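PDB 3K93: phage related exonuclease from Haemophilus somnus 129PT, which probably degrades DNA from an end, using a metal-dependent nuclease site of the PD-(D/E)XK type. Local coordinates for residues Q70-S75 with C99-P104; D111-W116 with D138-G143. All coordinates share one frame; numbering follows the deposited sequence.

Contact 1. Residues Q70-S75 with C99-P104; sequences QAIKLS and CDIYVP. With NA (sodium ion), chain B.
The CD1 methyl of Ile72 passes beside the backbone O of Asp100, 4.3 Å away, while the flat carboxylate of Asp100 is sent to the metal. OD2 binds the sodium ion at 2.4 Å. The second oxygen, OD1, accepts a hydrogen bond of 2.9 Å from water 1, itself a ligand of the sodium, so metal and water together fix the rotation of the group. The Tyr102 ring, farther along the strand, has Pro104 CD over the centre of one face, 3.9 Å above the plane, and meets the ring of Trp148 with the planes at about 50°.

Apart from that carbonyl, the meeting of helix and strand is chiefly hydrocarbon on hydrocarbon. Ile101 is extended at its end (chi2 174°), which carries CD1 against both Ile72 and Ser75, three residues apart on one face of the helix: CD1 lies 3.8 Å from Ile72 CG1 and also 3.8 Å from Ser75 CB. The two isoleucines slide past each other in opposite directions, and the Ile72 branch CG2 adds a touch of 3.9 Å to Ile101 CD1. The arrangement is consistent with the nuclease core of the PD-(D/E)XK fold: a helix preceding the sheet packs on it, here reaching the edge strand 101-103, while the acidic residue just before that strand points to the metal. The helical psi of Asp100, -55°, bends the chain on entry to the strand, and the CB atoms of both Asp100 and Ile101 consequently point toward the helix. The hydroxyl of Ser75, also near Ile101 CD1, is satisfied by a hydrogen bond between OG and Asp156 OD2. Ala71, on the same helix, packs against Thr112 and Cys114 of the neighbouring strand.

Contact 2. Residues D111-W116 with D138-G143; sequences DTKCSW and DIQMQG. With NA (sodium ion), chain B.
Lys113 reaches Gln140 by a bend at chi2 (-70°) followed by a straight run to NZ, while Gln140 comes from the opposite direction, its CG anti to the backbone N and its chain extended. The two ends meet in a hydrogen bond of 2.8 Å from Lys113 NZ to Gln140 OE1. The C=O...N angle is 118°, with the donor a little out of the carbonyl plane. The same NZ makes a salt bridge with Asp111 OD1 at 2.9 Å, weak as a hydrogen bond, and has a cation-pi contact with Tyr137.

Asp111 is shared between the metal and the helix. Its OD1 binds the sodium ion at 2.5 Å and its OD2 accepts a hydrogen bond of 2.8 Å from water 2, a metal ligand that also receives a weak bond from Gln140 NE2. Behind the carboxylate, Met141, present as selenomethionine, bends at chi2 and chi3 until its CE lies 3.6 Å from Asp111 CB, giving the acidic side chain an apolar backing. Strand 111-114 and helix 138-143 run nearly antiparallel, at 150°, with their axes 11.3 Å apart, a gap bridged by these side chains.

Asp111-Thr112-Lys113 fits the (D/E)XK element of the nuclease motif, with Asp100 as the preceding acid, and Gln140 and Tyr144 have the QxxxY spacing of RecB-family nucleases; here Gln140 NE2 hydrogen-bonds Tyr144 OH. The backbone O of Thr112 binds the sodium at 2.4 Å and, with Asp100 and three waters, completes six ligands. Sodium probably marks a site that magnesium occupies in active enzymes of this family. Gln140 is thus placed as a second-shell residue that may orient the lysine amine and, more weakly, a metal-bound water.

In the fold
From the N terminus the chain passes strand 10-11 and several helices before helix 68-79, then strands 90-91 and 95-97, and contact 1 closes this excursion at strand 101-103. A short turn leads into strand 108-114, where contact 2 opens; the chain then leaves through helix 125-135 and returns on helix 137-148, where contact 2 closes. The two closures thus follow one another, without nesting or crossing. They join at adjacent strands of the four-stranded sheet: Thr112 faces helix 68-79, whereas Asp111 and Lys113 face helix 137-148, placing the helices on opposite sides. Asp100 OD2 and Thr112 N make a probable hydrogen bond of 2.9 Å, and both contacts supply ligands to one sodium ion.

Contact 1. Residues Q70-S75 with C99-P104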
ATOM      1  N   GLN A  70     -33.231  -2.441   4.453  1.00 22.28           N
ATOM      2  CA  GLN A  70     -33.427  -2.041   3.058  1.00 21.58           C
ATOM      3  C   GLN A  70     -32.784  -2.992   2.059  1.00 20.17           C
ATOM      4  O   GLN A  70     -33.370  -3.270   1.020  1.00 19.63           O
ATOM      5  CB  GLN A  70     -32.825  -0.681   2.797  1.00 22.67           C
ATOM      6  CG  GLN A  70     -33.506   0.457   3.493  1.00 26.49           C
ATOM      7  CD  GLN A  70     -32.996   1.787   3.009  1.00 31.58           C
ATOM      8  OE1 GLN A  70     -32.832   2.002   1.789  1.00 35.29           O
ATOM      9  NE2 GLN A  70     -32.753   2.717   3.957  1.00 34.71           N
ATOM     10  N   ALA A  71     -31.574  -3.483   2.356  1.00 18.58           N
ATOM     11  CA  ALA A  71     -30.912  -4.414   1.446  1.00 17.86           C
ATOM     12  C   ALA A  71     -31.747  -5.690   1.304  1.00 17.54           C
ATOM     13  O   ALA A  71     -31.960  -6.172   0.189  1.00 16.57           O
ATOM     14  CB  ALA A  71     -29.481  -4.765   1.926  1.00 16.71           C
ATOM     15  N   ILE A  72     -32.209  -6.227   2.435  1.00 17.76           N
ATOM     16  CA  ILE A  72     -32.967  -7.466   2.437  1.00 17.95           C
ATOM     17  C   ILE A  72     -34.292  -7.299   1.701  1.00 18.26           C
ATOM     18  O   ILE A  72     -34.701  -8.195   0.975  1.00 17.44           O
ATOM     19  CB  ILE A  72     -33.153  -8.010   3.853  1.00 18.38           C
ATOM     20  CG1 ILE A  72     -31.807  -8.548   4.351  1.00 18.93           C
ATOM     21  CG2 ILE A  72     -34.226  -9.126   3.883  1.00 17.18           C
ATOM     22  CD1 ILE A  72     -31.805  -8.924   5.807  1.00 20.72           C
ATOM     23  N   LYS A  73     -34.924  -6.135   1.842  1.00 19.19           N
ATOM     24  CA  LYS A  73     -36.139  -5.836   1.084  1.00 19.58           C
ATOM     25  C   LYS A  73     -35.851  -5.812  -0.406  1.00 19.19           C
ATOM     26  O   LYS A  73     -36.612  -6.361  -1.166  1.00 20.81           O
ATOM     27  CB  LYS A  73     -36.823  -4.525   1.540  1.00 20.28           C
ATOM     28  CG  LYS A  73     -37.775  -4.700   2.784  1.00 20.07           C
ATOM     29  N   LEU A  74     -34.753  -5.218  -0.835  1.00 18.86           N
ATOM     30  CA  LEU A  74     -34.430  -5.207  -2.275  1.00 18.08           C
ATOM     31  C   LEU A  74     -34.136  -6.642  -2.794  1.00 17.50           C
ATOM     32  O   LEU A  74     -34.537  -7.028  -3.911  1.00 16.46           O
ATOM     33  CB  LEU A  74     -33.252  -4.275  -2.558  1.00 17.21           C
ATOM     34  CG  LEU A  74     -32.795  -4.109  -4.022  1.00 17.97           C
ATOM     35  CD1 LEU A  74     -33.946  -3.702  -4.966  1.00 15.12           C
ATOM     36  CD2 LEU A  74     -31.643  -3.106  -4.140  1.00 14.88           C
ATOM     37  N   SER A  75     -33.443  -7.418  -1.976  1.00 16.95           N
ATOM     38  CA  SER A  75     -33.183  -8.829  -2.292  1.00 16.79           C
ATOM     39  C   SER A  75     -34.475  -9.555  -2.513  1.00 17.06           C
ATOM     40  O   SER A  75     -34.576 -10.327  -3.444  1.00 17.03           O
ATOM     41  CB  SER A  75     -32.372  -9.511  -1.183  1.00 16.20           C
ATOM     42  OG  SER A  75     -31.051  -9.022  -1.164  1.00 15.10           O
ATOM     43  N   CYS A  99     -25.655 -15.944   8.475  1.00 13.83           N
ATOM     44  CA  CYS A  99     -25.963 -15.457   7.142  1.00 14.45           C
ATOM     45  C   CYS A  99     -27.034 -14.392   7.241  1.00 14.65           C
ATOM     46  O   CYS A  99     -27.641 -14.212   8.306  1.00 14.73           O
ATOM     47  CB  CYS A  99     -26.398 -16.605   6.230  1.00 14.02           C
ATOM     48  SG  CYS A  99     -27.978 -17.383   6.650  1.00 18.23           S
ATOM     49  N   ASP A 100     -27.221 -13.645   6.154  1.00 14.90           N
ATOM     50  CA  ASP A 100     -28.248 -12.601   6.096  1.00 15.42           C
ATOM     51  C   ASP A 100     -29.601 -13.217   5.859  1.00 15.50           C
ATOM     52  O   ASP A 100     -30.539 -12.970   6.621  1.00 15.80           O
ATOM     53  CB  ASP A 100     -27.968 -11.606   4.968  1.00 15.89           C
ATOM     54  CG  ASP A 100     -26.699 -10.790   5.205  1.00 18.18           C
ATOM     55  OD1 ASP A 100     -26.441 -10.497   6.406  1.00 18.06           O
ATOM     56  OD2 ASP A 100     -25.950 -10.467   4.203  1.00 16.33           O
ATOM     57  N   ILE A 101     -29.712 -13.996   4.782  1.00 15.65           N
ATOM     58  CA  ILE A 101     -30.982 -14.599   4.369  1.00 15.89           C
ATOM     59  C   ILE A 101     -30.813 -16.082   4.066  1.00 15.84           C
ATOM     60  O   ILE A 101     -29.885 -16.485   3.374  1.00 15.82           O
ATOM     61  CB  ILE A 101     -31.552 -13.909   3.122  1.00 15.85           C
ATOM     62  CG1 ILE A 101     -31.459 -12.367   3.254  1.00 16.52           C
ATOM     63  CG2 ILE A 101     -33.002 -14.352   2.881  1.00 15.60           C
ATOM     64  CD1 ILE A 101     -31.861 -11.565   2.002  1.00 15.04           C
ATOM     65  N   TYR A 102     -31.718 -16.889   4.613  1.00 16.17           N
ATOM     66  CA  TYR A 102     -31.779 -18.323   4.350  1.00 16.34           C
ATOM     67  C   TYR A 102     -33.127 -18.584   3.711  1.00 16.27           C
ATOM     68  O   TYR A 102     -34.127 -18.190   4.266  1.00 15.78           O
ATOM     69  CB  TYR A 102     -31.661 -19.105   5.668  1.00 16.21           C
ATOM     70  CG  TYR A 102     -31.948 -20.594   5.585  1.00 16.48           C
ATOM     71  CD1 TYR A 102     -31.426 -21.377   4.562  1.00 16.63           C
ATOM     72  CD2 TYR A 102     -32.703 -21.241   6.581  1.00 17.97           C
ATOM     73  CE1 TYR A 102     -31.666 -22.764   4.505  1.00 15.72           C
ATOM     74  CE2 TYR A 102     -32.940 -22.648   6.528  1.00 16.54           C
ATOM     75  CZ  TYR A 102     -32.419 -23.380   5.480  1.00 15.77           C
ATOM     76  OH  TYR A 102     -32.636 -24.724   5.395  1.00 15.30           O
ATOM     77  N   VAL A 103     -33.137 -19.225   2.540  1.00 16.78           N
ATOM     78  CA  VAL A 103     -34.395 -19.581   1.826  1.00 17.17           C
ATOM     79  C   VAL A 103     -34.421 -21.122   1.676  1.00 18.19           C
ATOM     80  O   VAL A 103     -33.890 -21.669   0.683  1.00 18.64           O
ATOM     81  CB  VAL A 103     -34.488 -18.860   0.427  1.00 17.46           C
ATOM     82  CG1 VAL A 103     -35.892 -18.997  -0.178  1.00 15.26           C
ATOM     83  CG2 VAL A 103     -34.111 -17.386   0.564  1.00 15.39           C
ATOM     84  N   PRO A 104     -34.985 -21.834   2.685  1.00 18.42           N
ATOM     85  CA  PRO A 104     -34.957 -23.296   2.665  1.00 19.38           C
ATOM     86  C   PRO A 104     -35.722 -23.897   1.462  1.00 19.99           C
ATOM     87  O   PRO A 104     -35.287 -24.897   0.884  1.00 20.01           O
ATOM     88  CB  PRO A 104     -35.644 -23.679   3.989  1.00 19.31           C
ATOM     89  CG  PRO A 104     -36.454 -22.497   4.350  1.00 18.99           C
ATOM     90  CD  PRO A 104     -35.706 -21.323   3.868  1.00 18.13           C
TER
HETATM   91 NA    NA B 223     -23.865  -9.212   4.240  1.00 34.38          NA
HETATM   92  O   HOH W   1     -25.368  -7.885   5.971  1.00 34.50           O
HETATM   93  O   HOH W   2     -22.442 -11.039   5.492  1.00 34.61           O
HETATM   94  O   HOH W   3     -21.927  -7.960   4.509  1.00 22.96           O

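Contact 2. Residues D111-W116 with D138-G143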
ATOM      1  N   ASP A 111     -26.737 -13.208   0.523  1.00 15.67           N
ATOM      2  CA  ASP A 111     -25.953 -12.275   1.292  1.00 16.99           C
ATOM      3  C   ASP A 111     -25.953 -10.887   0.601  1.00 16.77           C
ATOM      4  O   ASP A 111     -25.694 -10.777  -0.605  1.00 17.69           O
ATOM      5  CB  ASP A 111     -24.508 -12.777   1.433  1.00 17.26           C
ATOM      6  CG  ASP A 111     -23.790 -12.138   2.620  1.00 20.11           C
ATOM      7  OD1 ASP A 111     -23.327 -10.980   2.480  1.00 23.40           O
ATOM      8  OD2 ASP A 111     -23.726 -12.752   3.723  1.00 20.86           O
ATOM      9  N   THR A 112     -26.245  -9.845   1.371  1.00 15.60           N
ATOM     10  CA  THR A 112     -26.264  -8.497   0.869  1.00 14.98           C
ATOM     11  C   THR A 112     -24.928  -7.794   1.200  1.00 15.73           C
ATOM     12  O   THR A 112     -24.450  -7.859   2.337  1.00 16.42           O
ATOM     13  CB  THR A 112     -27.409  -7.697   1.504  1.00 14.75           C
ATOM     14  OG1 THR A 112     -27.257  -7.695   2.928  1.00 15.29           O
ATOM     15  CG2 THR A 112     -28.775  -8.259   1.119  1.00 13.00           C
ATOM     16  N   LYS A 113     -24.336  -7.132   0.214  1.00 15.28           N
ATOM     17  CA  LYS A 113     -23.133  -6.346   0.400  1.00 15.20           C
ATOM     18  C   LYS A 113     -23.462  -4.910  -0.033  1.00 14.80           C
ATOM     19  O   LYS A 113     -23.678  -4.652  -1.217  1.00 12.74           O
ATOM     20  CB  LYS A 113     -22.002  -6.908  -0.468  1.00 15.63           C
ATOM     21  CG  LYS A 113     -21.779  -8.440  -0.288  1.00 16.76           C
ATOM     22  CD  LYS A 113     -21.197  -8.765   1.065  1.00 15.31           C
ATOM     23  CE  LYS A 113     -20.841 -10.242   1.136  1.00 16.73           C
ATOM     24  NZ  LYS A 113     -20.463 -10.652   2.496  1.00 13.65           N
ATOM     25  N   CYS A 114     -23.489  -3.994   0.943  1.00 14.55           N
ATOM     26  CA  CYS A 114     -23.873  -2.597   0.711  1.00 14.62           C
ATOM     27  C   CYS A 114     -22.657  -1.792   0.341  1.00 13.15           C
ATOM     28  O   CYS A 114     -21.924  -1.371   1.201  1.00 12.71           O
ATOM     29  CB  CYS A 114     -24.513  -2.006   1.984  1.00 14.80           C
ATOM     30  SG  CYS A 114     -26.148  -2.692   2.278  1.00 18.24           S
ATOM     31  N   SER A 115     -22.450  -1.569  -0.949  1.00 12.88           N
ATOM     32  CA  SER A 115     -21.297  -0.807  -1.423  1.00 12.02           C
ATOM     33  C   SER A 115     -21.253   0.626  -0.863  1.00 12.11           C
ATOM     34  O   SER A 115     -22.302   1.265  -0.659  1.00 12.48           O
ATOM     35  CB  SER A 115     -21.310  -0.748  -2.942  1.00 12.40           C
ATOM     36  OG  SER A 115     -21.482  -2.047  -3.498  1.00 12.08           O
ATOM     37  N   TRP A 116     -20.050   1.119  -0.617  1.00 10.67           N
ATOM     38  CA  TRP A 116     -19.887   2.491  -0.162  1.00 11.33           C
ATOM     39  C   TRP A 116     -20.286   3.549  -1.209  1.00 11.60           C
ATOM     40  O   TRP A 116     -21.091   4.462  -0.927  1.00 11.25           O
ATOM     41  CB  TRP A 116     -18.442   2.732   0.292  1.00 10.73           C
ATOM     42  CG  TRP A 116     -18.199   4.109   0.762  1.00 10.67           C
ATOM     43  CD1 TRP A 116     -17.468   5.071   0.124  1.00  9.56           C
ATOM     44  CD2 TRP A 116     -18.714   4.720   1.962  1.00 10.42           C
ATOM     45  NE1 TRP A 116     -17.492   6.234   0.851  1.00 12.54           N
ATOM     46  CE2 TRP A 116     -18.246   6.052   1.982  1.00 11.53           C
ATOM     47  CE3 TRP A 116     -19.509   4.264   3.023  1.00 12.41           C
ATOM     48  CZ2 TRP A 116     -18.539   6.946   3.036  1.00 13.47           C
ATOM     49  CZ3 TRP A 116     -19.814   5.152   4.089  1.00 11.37           C
ATOM     50  CH2 TRP A 116     -19.339   6.479   4.073  1.00 13.18           C
ATOM     51  N   ASP A 138     -16.797 -15.503  -2.006  1.00 15.20           N
ATOM     52  CA  ASP A 138     -17.084 -16.845  -2.513  1.00 15.28           C
ATOM     53  C   ASP A 138     -16.878 -17.927  -1.443  1.00 14.90           C
ATOM     54  O   ASP A 138     -17.732 -18.779  -1.248  1.00 15.22           O
ATOM     55  CB  ASP A 138     -16.303 -17.164  -3.800  1.00 15.64           C
ATOM     56  CG  ASP A 138     -14.812 -16.806  -3.731  1.00 18.00           C
ATOM     57  OD1 ASP A 138     -14.307 -16.316  -2.705  1.00 22.84           O
ATOM     58  OD2 ASP A 138     -14.126 -17.023  -4.738  1.00 21.48           O
ATOM     59  N   ILE A 139     -15.775 -17.844  -0.711  1.00 14.67           N
ATOM     60  CA  ILE A 139     -15.450 -18.828   0.327  1.00 14.58           C
ATOM     61  C   ILE A 139     -16.409 -18.654   1.521  1.00 13.52           C
ATOM     62  O   ILE A 139     -16.853 -19.635   2.138  1.00 12.43           O
ATOM     63  CB  ILE A 139     -14.003 -18.654   0.841  1.00 15.09           C
ATOM     64  CG1 ILE A 139     -12.988 -18.665  -0.317  1.00 18.56           C
ATOM     65  CG2 ILE A 139     -13.653 -19.765   1.781  1.00 13.79           C
ATOM     66  CD1 ILE A 139     -13.062 -19.976  -1.171  1.00 21.97           C
ATOM     67  N   GLN A 140     -16.723 -17.403   1.832  1.00 12.48           N
ATOM     68  CA  GLN A 140     -17.702 -17.114   2.875  1.00 12.38           C
ATOM     69  C   GLN A 140     -19.024 -17.823   2.576  1.00 12.32           C
ATOM     70  O   GLN A 140     -19.654 -18.378   3.488  1.00 12.30           O
ATOM     71  CB  GLN A 140     -17.928 -15.612   2.983  1.00 12.40           C
ATOM     72  CG  GLN A 140     -18.901 -15.141   4.061  1.00 13.68           C
ATOM     73  CD  GLN A 140     -19.287 -13.672   3.938  1.00 16.36           C
ATOM     74  OE1 GLN A 140     -19.069 -13.053   2.898  1.00 17.85           O
ATOM     75  NE2 GLN A 140     -19.908 -13.121   4.993  1.00 16.44           N
HETATM   76  N   MSE A 141     -19.455 -17.788   1.308  1.00 11.64           N
HETATM   77  CA  MSE A 141     -20.736 -18.402   0.939  1.00 11.50           C
HETATM   78  C   MSE A 141     -20.631 -19.915   1.083  1.00 11.76           C
HETATM   79  O   MSE A 141     -21.632 -20.554   1.418  1.00 11.06           O
HETATM   80  CB  MSE A 141     -21.158 -18.066  -0.516  1.00 11.18           C
HETATM   81  CG  MSE A 141     -21.571 -16.635  -0.848  1.00 10.20           C
HETATM   82 SE   MSE A 141     -22.831 -15.940   0.386  0.75 11.77          SE
HETATM   83  CE  MSE A 141     -21.574 -14.926   1.365  1.00 12.36           C
ATOM     84  N   GLN A 142     -19.446 -20.493   0.808  1.00 11.36           N
ATOM     85  CA  GLN A 142     -19.289 -21.944   0.928  1.00 12.30           C
ATOM     86  C   GLN A 142     -19.444 -22.347   2.386  1.00 12.30           C
ATOM     87  O   GLN A 142     -20.030 -23.382   2.676  1.00 12.61           O
ATOM     88  CB  GLN A 142     -17.959 -22.444   0.403  1.00 11.58           C
ATOM     89  CG  GLN A 142     -17.745 -22.198  -1.053  1.00 13.31           C
ATOM     90  CD  GLN A 142     -18.572 -23.083  -1.963  1.00 14.02           C
ATOM     91  OE1 GLN A 142     -19.220 -24.049  -1.526  1.00 14.84           O
ATOM     92  NE2 GLN A 142     -18.529 -22.771  -3.245  1.00 11.30           N
ATOM     93  N   GLY A 143     -18.946 -21.502   3.279  1.00 12.51           N
ATOM     94  CA  GLY A 143     -19.087 -21.703   4.706  1.00 12.56           C
ATOM     95  C   GLY A 143     -20.535 -21.627   5.141  1.00 13.11           C
ATOM     96  O   GLY A 143     -20.976 -22.476   5.923  1.00 12.76           O
TER
HETATM   97 NA    NA B 223     -23.865  -9.212   4.240  1.00 34.38          NA
HETATM   98  O   HOH W   2     -22.442 -11.039   5.492  1.00 34.61           O
HETATM   99  O   HOH W   1     -25.368  -7.885   5.971  1.00 34.50           O
HETATM  100  O   HOH W   3     -21.927  -7.960   4.509  1.00 22.96           O